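Local coordinates for protein jasmonate-induced oxygenase 2 (Arabidopsis thaliana, PDB 6LSV) that oxidises the plant stress hormone jasmonate to 12-hydroxyjasmonate, using 2-oxoglutarate, molecular oxygen and a bound iron ion, at residues L141-H146 / I203-R208; H227-G232 / A298-P303. All coordinates share one frame; numbering follows the deposited sequence.

Contact 1 (L141-H146 / I203-R208). With JAA ({(1R,2R)-3-oxo-2-[(2Z)-pent-2-en-1-yl]cyclopentyl}acetic acid), chain D.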
loop_
_atom_site.group_PDB
_atom_site.type_symbol
_atom_site.label_atom_id
_atom_site.label_comp_id
_atom_site.label_asym_id
_atom_site.label_seq_id
_atom_site.Cartn_x
_atom_site.Cartn_y
_atom_site.Cartn_z
ATOM N N LEU A 141 0.547 -11.594 0.771
ATOM C CA LEU A 141 -0.328 -12.659 1.239
ATOM C C LEU A 141 -1.714 -12.082 1.489
ATOM O O LEU A 141 -1.881 -10.874 1.673
ATOM C CB LEU A 141 0.218 -13.330 2.513
ATOM C CG LEU A 141 0.416 -12.478 3.776
ATOM C CD1 LEU A 141 -0.828 -12.464 4.666
ATOM C CD2 LEU A 141 1.629 -12.954 4.569
ATOM N N HIS A 142 -2.708 -12.966 1.504
ATOM C CA HIS A 142 -4.089 -12.587 1.763
ATOM C C HIS A 142 -4.466 -12.881 3.211
ATOM O O HIS A 142 -3.977 -13.838 3.817
ATOM C CB HIS A 142 -5.043 -13.332 0.829
ATOM C CG HIS A 142 -4.986 -12.869 -0.592
ATOM N ND1 HIS A 142 -5.504 -11.659 -1.002
ATOM C CD2 HIS A 142 -4.477 -13.454 -1.702
ATOM C CE1 HIS A 142 -5.314 -11.518 -2.301
ATOM N NE2 HIS A 142 -4.694 -12.594 -2.751
ATOM N N LEU A 143 -5.346 -12.044 3.758
ATOM C CA LEU A 143 -5.931 -12.251 5.081
ATOM C C LEU A 143 -7.429 -12.509 5.035
ATOM O O LEU A 143 -7.919 -13.391 5.740
ATOM C CB LEU A 143 -5.660 -11.041 5.981
ATOM C CG LEU A 143 -4.189 -10.686 6.199
ATOM C CD1 LEU A 143 -4.027 -9.180 6.305
ATOM C CD2 LEU A 143 -3.648 -11.378 7.436
ATOM N N LEU A 144 -8.163 -11.759 4.220
ATOM C CA LEU A 144 -9.576 -11.985 3.966
ATOM C C LEU A 144 -9.826 -11.831 2.474
ATOM O O LEU A 144 -9.119 -11.067 1.803
ATOM C CB LEU A 144 -10.461 -11.002 4.745
ATOM C CG LEU A 144 -10.480 -11.141 6.266
ATOM C CD1 LEU A 144 -11.225 -9.967 6.863
ATOM C CD2 LEU A 144 -11.118 -12.459 6.676
ATOM N N PRO A 145 -10.819 -12.544 1.919
ATOM C CA PRO A 145 -11.736 -13.491 2.568
ATOM C C PRO A 145 -11.052 -14.801 2.975
ATOM O O PRO A 145 -9.915 -15.049 2.570
ATOM C CB PRO A 145 -12.797 -13.734 1.493
ATOM C CG PRO A 145 -12.068 -13.530 0.212
ATOM C CD PRO A 145 -11.104 -12.407 0.481
ATOM N N HIS A 146 -11.753 -15.628 3.756
ATOM C CA HIS A 146 -11.106 -16.764 4.408
ATOM C C HIS A 146 -10.707 -17.855 3.423
ATOM O O HIS A 146 -9.727 -18.569 3.665
ATOM C CB HIS A 146 -12.020 -17.337 5.488
ATOM C CG HIS A 146 -11.981 -16.573 6.772
ATOM N ND1 HIS A 146 -10.949 -16.695 7.678
ATOM C CD2 HIS A 146 -12.841 -15.670 7.301
ATOM C CE1 HIS A 146 -11.176 -15.902 8.711
ATOM N NE2 HIS A 146 -12.319 -15.270 8.507
ATOM N N ILE A 203 -15.399 -8.397 3.116
ATOM C CA ILE A 203 -14.497 -7.540 2.360
ATOM C C ILE A 203 -13.230 -8.325 2.056
ATOM O O ILE A 203 -13.134 -9.519 2.366
ATOM C CB ILE A 203 -14.185 -6.252 3.140
ATOM C CG1 ILE A 203 -13.816 -6.580 4.588
ATOM C CG2 ILE A 203 -15.386 -5.332 3.134
ATOM C CD1 ILE A 203 -12.345 -6.855 4.816
ATOM N N GLY A 204 -12.247 -7.659 1.465
ATOM C CA GLY A 204 -10.944 -8.250 1.205
ATOM C C GLY A 204 -9.886 -7.553 2.040
ATOM O O GLY A 204 -9.959 -6.341 2.267
ATOM N N ALA A 205 -8.909 -8.327 2.501
ATOM C CA ALA A 205 -7.799 -7.793 3.279
ATOM C C ALA A 205 -6.550 -8.557 2.894
ATOM O O ALA A 205 -6.514 -9.784 3.018
ATOM C CB ALA A 205 -8.061 -7.913 4.783
ATOM N N CYS A 206 -5.539 -7.847 2.415
ATOM C CA CYS A 206 -4.263 -8.460 2.099
ATOM C C CYS A 206 -3.139 -7.618 2.687
ATOM O O CYS A 206 -3.342 -6.496 3.163
ATOM C CB CYS A 206 -4.088 -8.666 0.585
ATOM S SG CYS A 206 -4.706 -7.335 -0.454
ATOM N N LEU A 207 -1.944 -8.194 2.668
ATOM C CA LEU A 207 -0.775 -7.616 3.308
ATOM C C LEU A 207 0.399 -7.717 2.352
ATOM O O LEU A 207 0.650 -8.782 1.780
ATOM C CB LEU A 207 -0.461 -8.340 4.623
ATOM C CG LEU A 207 0.775 -7.848 5.374
ATOM C CD1 LEU A 207 0.542 -6.441 5.905
ATOM C CD2 LEU A 207 1.149 -8.806 6.502
ATOM N N ARG A 208 1.099 -6.604 2.161
ATOM C CA ARG A 208 2.346 -6.588 1.410
ATOM C C ARG A 208 3.401 -5.909 2.266
ATOM O O ARG A 208 3.218 -4.763 2.689
ATOM C CB ARG A 208 2.203 -5.866 0.066
ATOM C CG ARG A 208 3.540 -5.354 -0.454
ATOM C CD ARG A 208 3.567 -5.163 -1.953
ATOM N NE ARG A 208 4.783 -4.465 -2.364
ATOM C CZ ARG A 208 5.288 -4.496 -3.593
ATOM N NH1 ARG A 208 4.681 -5.195 -4.542
ATOM N NH2 ARG A 208 6.399 -3.828 -3.873
HETATM O O01 JAA D . 1.979 -6.427 -4.614
HETATM O O02 JAA D . -4.383 -6.345 -4.713
HETATM O O03 JAA D . -4.061 -7.019 -6.755
HETATM C C04 JAA D . -1.350 -6.213 -5.151
HETATM C C05 JAA D . 0.088 -5.470 -5.304
HETATM C C06 JAA D . -1.116 -7.603 -5.799
HETATM C C07 JAA D . 0.253 -7.764 -5.885
HETATM C C08 JAA D . 0.927 -6.455 -5.160
HETATM C C09 JAA D . 0.305 -4.372 -4.173
HETATM C C10 JAA D . -2.394 -5.518 -5.833
HETATM C C11 JAA D . -0.267 -3.028 -4.626
HETATM C C12 JAA D . -3.685 -6.340 -5.763
HETATM C C13 JAA D . 0.425 -1.909 -4.529
HETATM C C14 JAA D . 1.843 -1.900 -3.962
HETATM C C15 JAA D . 2.780 -1.193 -4.940
#

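Contact 2 (H227-G232 / A298-P303). With FE (Fe (III) ion), chain E; JAA ({(1R,2R)-3-oxo-2-[(2Z)-pent-2-en-1-yl]cyclopentyl}acetic acid), chain D; AKG (2-oxoglutaric acid), chain C.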
loop_
_atom_site.group_PDB
_atom_site.type_symbol
_atom_site.label_atom_id
_atom_site.label_comp_id
_atom_site.label_asym_id
_atom_site.label_seq_id
_atom_site.Cartn_x
_atom_site.Cartn_y
_atom_site.Cartn_z
ATOM N N HIS A 227 2.868 5.529 -7.633
ATOM C CA HIS A 227 1.607 4.820 -7.799
ATOM C C HIS A 227 0.641 5.276 -6.715
ATOM O O HIS A 227 1.048 5.784 -5.666
ATOM C CB HIS A 227 1.784 3.304 -7.710
ATOM C CG HIS A 227 2.043 2.817 -6.320
ATOM N ND1 HIS A 227 3.191 3.133 -5.626
ATOM C CD2 HIS A 227 1.298 2.053 -5.487
ATOM C CE1 HIS A 227 3.146 2.579 -4.428
ATOM N NE2 HIS A 227 2.007 1.919 -4.318
ATOM N N SER A 228 -0.644 5.086 -6.986
ATOM C CA SER A 228 -1.661 5.056 -5.950
ATOM C C SER A 228 -2.094 3.609 -5.747
ATOM O O SER A 228 -2.018 2.788 -6.668
ATOM C CB SER A 228 -2.867 5.931 -6.310
ATOM O OG SER A 228 -3.428 5.561 -7.556
ATOM N N ASP A 229 -2.527 3.297 -4.535
ATOM C CA ASP A 229 -2.932 1.931 -4.229
ATOM C C ASP A 229 -4.246 1.609 -4.931
ATOM O O ASP A 229 -5.190 2.406 -4.865
ATOM C CB ASP A 229 -3.068 1.740 -2.724
ATOM C CG ASP A 229 -1.741 1.858 -2.011
ATOM O OD1 ASP A 229 -0.721 1.447 -2.600
ATOM O OD2 ASP A 229 -1.712 2.373 -0.874
ATOM N N PRO A 230 -4.346 0.465 -5.613
ATOM C CA PRO A 230 -5.566 0.181 -6.386
ATOM C C PRO A 230 -6.796 -0.065 -5.530
ATOM O O PRO A 230 -7.914 0.188 -5.996
ATOM C CB PRO A 230 -5.187 -1.073 -7.186
ATOM C CG PRO A 230 -4.086 -1.708 -6.406
ATOM C CD PRO A 230 -3.327 -0.589 -5.757
ATOM N N GLY A 231 -6.632 -0.550 -4.303
ATOM C CA GLY A 231 -7.750 -0.988 -3.496
ATOM C C GLY A 231 -8.472 0.144 -2.795
ATOM O O GLY A 231 -8.427 1.306 -3.209
ATOM N N GLY A 232 -9.150 -0.214 -1.704
ATOM C CA GLY A 232 -9.974 0.720 -0.962
ATOM C C GLY A 232 -9.181 1.707 -0.133
ATOM O O GLY A 232 -9.121 2.894 -0.465
ATOM N N ALA A 298 2.360 -2.742 4.443
ATOM C CA ALA A 298 1.216 -2.164 3.747
ATOM C C ALA A 298 0.034 -3.113 3.886
ATOM O O ALA A 298 0.017 -4.190 3.280
ATOM C CB ALA A 298 1.544 -1.904 2.278
ATOM N N PHE A 299 -0.950 -2.711 4.681
ATOM C CA PHE A 299 -2.193 -3.451 4.839
ATOM C C PHE A 299 -3.239 -2.850 3.910
ATOM O O PHE A 299 -3.480 -1.637 3.941
ATOM C CB PHE A 299 -2.655 -3.401 6.296
ATOM C CG PHE A 299 -4.006 -4.014 6.539
ATOM C CD1 PHE A 299 -5.151 -3.233 6.514
ATOM C CD2 PHE A 299 -4.127 -5.365 6.820
ATOM C CE1 PHE A 299 -6.394 -3.791 6.745
ATOM C CE2 PHE A 299 -5.366 -5.930 7.052
ATOM C CZ PHE A 299 -6.501 -5.141 7.012
ATOM N N PHE A 300 -3.847 -3.692 3.078
ATOM C CA PHE A 300 -4.826 -3.255 2.090
ATOM C C PHE A 300 -6.216 -3.696 2.530
ATOM O O PHE A 300 -6.456 -4.888 2.746
ATOM C CB PHE A 300 -4.500 -3.817 0.706
ATOM C CG PHE A 300 -3.114 -3.491 0.223
ATOM C CD1 PHE A 300 -2.719 -2.177 0.017
ATOM C CD2 PHE A 300 -2.208 -4.505 -0.031
ATOM C CE1 PHE A 300 -1.438 -1.882 -0.434
ATOM C CE2 PHE A 300 -0.935 -4.218 -0.483
ATOM C CZ PHE A 300 -0.550 -2.904 -0.685
ATOM N N TYR A 301 -7.124 -2.731 2.661
ATOM C CA TYR A 301 -8.522 -2.982 2.996
ATOM C C TYR A 301 -9.345 -2.745 1.734
ATOM O O TYR A 301 -9.484 -1.604 1.278
ATOM C CB TYR A 301 -8.972 -2.077 4.140
ATOM C CG TYR A 301 -10.285 -2.466 4.773
ATOM C CD1 TYR A 301 -10.364 -3.537 5.656
ATOM C CD2 TYR A 301 -11.443 -1.752 4.502
ATOM C CE1 TYR A 301 -11.563 -3.884 6.251
ATOM C CE2 TYR A 301 -12.646 -2.096 5.085
ATOM C CZ TYR A 301 -12.701 -3.163 5.957
ATOM O OH TYR A 301 -13.900 -3.505 6.538
ATOM N N ASN A 302 -9.893 -3.818 1.172
ATOM C CA ASN A 302 -10.429 -3.725 -0.173
ATOM C C ASN A 302 -11.900 -4.113 -0.216
ATOM O O ASN A 302 -12.372 -4.881 0.628
ATOM C CB ASN A 302 -9.638 -4.631 -1.124
ATOM C CG ASN A 302 -8.175 -4.247 -1.208
ATOM O OD1 ASN A 302 -7.829 -3.067 -1.159
ATOM N ND2 ASN A 302 -7.307 -5.243 -1.329
ATOM N N PRO A 303 -12.651 -3.594 -1.183
ATOM C CA PRO A 303 -14.017 -4.083 -1.385
ATOM C C PRO A 303 -14.002 -5.507 -1.910
ATOM O O PRO A 303 -13.050 -5.938 -2.565
ATOM C CB PRO A 303 -14.595 -3.113 -2.423
ATOM C CG PRO A 303 -13.410 -2.559 -3.133
ATOM C CD PRO A 303 -12.294 -2.520 -2.128
HETATM FE FE FE E . 1.635 1.659 -1.960
HETATM O O01 JAA D . 1.979 -6.427 -4.614
HETATM O O02 JAA D . -4.383 -6.345 -4.713
HETATM O O03 JAA D . -4.061 -7.019 -6.755
HETATM C C04 JAA D . -1.350 -6.213 -5.151
HETATM C C05 JAA D . 0.088 -5.470 -5.304
HETATM C C06 JAA D . -1.116 -7.603 -5.799
HETATM C C07 JAA D . 0.253 -7.764 -5.885
HETATM C C08 JAA D . 0.927 -6.455 -5.160
HETATM C C09 JAA D . 0.305 -4.372 -4.173
HETATM C C10 JAA D . -2.394 -5.518 -5.833
HETATM C C11 JAA D . -0.267 -3.028 -4.626
HETATM C C12 JAA D . -3.685 -6.340 -5.763
HETATM C C13 JAA D . 0.425 -1.909 -4.529
HETATM C C14 JAA D . 1.843 -1.900 -3.962
HETATM C C15 JAA D . 2.780 -1.193 -4.940
HETATM C C1 AKG C . 3.341 0.497 -0.350
HETATM O O1 AKG C . 2.122 0.768 -0.220
HETATM O O2 AKG C . 3.677 -0.648 -0.760
HETATM C C2 AKG C . 4.391 1.569 -0.033
HETATM O O5 AKG C . 4.391 2.569 -0.669
HETATM C C3 AKG C . 5.435 1.387 1.077
HETATM C C4 AKG C . 5.682 2.735 1.760
HETATM C C5 AKG C . 6.993 2.721 2.549
HETATM O O3 AKG C . 7.140 3.442 3.570
HETATM O O4 AKG C . 7.934 1.981 2.168
#

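Contact 1 (L141-H146 / I203-R208)
L141 to L144 pair with A205 to L207 as antiparallel neighbours in the main sheet, joining the ends of strands 137-144 and 204-212. L141 and L207 exchange two backbone bonds, L141 N to L207 O (3.0 Å) and L207 N to L141 O (2.9 Å). Beyond the non-hydrogen-bonded pair H142-C206 the register slips by one: A205 O is gripped by both L143 N (2.6 Å) and L144 N (2.8 Å), the second in the carbonyl plane on a lone pair, and A205 N returns a bond to L144 O. L141, L144, A205 and L207 share one face, where L144 CB meets A205 CB at 3.9 Å and V173 of helix 161-186 touches both. L143 CD1 reaches over to L207 CB (4.0 Å). H142 and C206 occupy the other face, C206 CB lying obliquely to the imidazole at 3.7 Å from ND1; the H142 side chain also nears the jasmonate-binding R333. R208, extended from CG to NE, brings NH1 to the ketone O01 of jasmonate (3.0 Å) in the guanidinium plane, while NE bonds to N210. L143 and L144 facing A205 form a classic beta bulge where strand 137-144 runs out, while R208 at the other end of 203-208 enters the jasmonate site.

Contact 2 (H227-G232 / A298-P303)
G232 and N302 make the tight end of this buried contact, whereas D229 and F300 meet only loosely beside the iron. At the tight end G232 N donates to N302 OD1 (3.2 Å), in the plane of the amide and on a lone pair. The same oxygen lies 3.1 Å from G231 CA, and G232 CA sits 3.3 Å from Y301 O. With no side chain at G231 or G232, the backbone itself lies against strand 298-302. P303 CD also touches G232 N. Toward the metal the segments part, with bound groups between them. F300 has CG anti to its carbonyl carbon (chi1 -55°), and its ring atom CE1 comes to 4.0 Å from D229 OD1, which lies obliquely to the ring; carboxylate and ring planes stand 73° apart. F300 CZ also touches jasmonate C09 at 3.9 Å. Iron is bound by H227 NE2 (2.4 Å), D229 OD1 (2.5 Å) and O1 of 2-oxoglutarate, with H284 as the third protein ligand. In the second shell T234 bonds D229 OD2 and the carbonyl of S225 takes H227 ND1, steadying both ligands. H227, D229 and H284 are the HxD...H facial triad of the 2-oxoglutarate-dependent dioxygenases.

Contacts 1 and 2 lie about 11 Å apart between centres, and 203-208, the later segment of contact 1, precedes both segments of contact 2. Strands 137-144, 204-212 and 294-302 are consecutive in the main sheet; contact 2 sets loop 227-232, which leads into strand 233-237 on the far side of 294-302, against that last strand. Across the shared antiparallel border G204 O to N302 N and R208 O to A298 N, each 2.8 Å, are probable hydrogen bonds, and I203 packs on Y301. Contact 1 reaches jasmonate at its ring ketone, contact 2 at its pentenyl chain, which extends toward the iron. This sheet belongs to the family's double-stranded beta-helix core and brings R208 and F300, on neighbouring strands, close to the loop carrying H227 and D229.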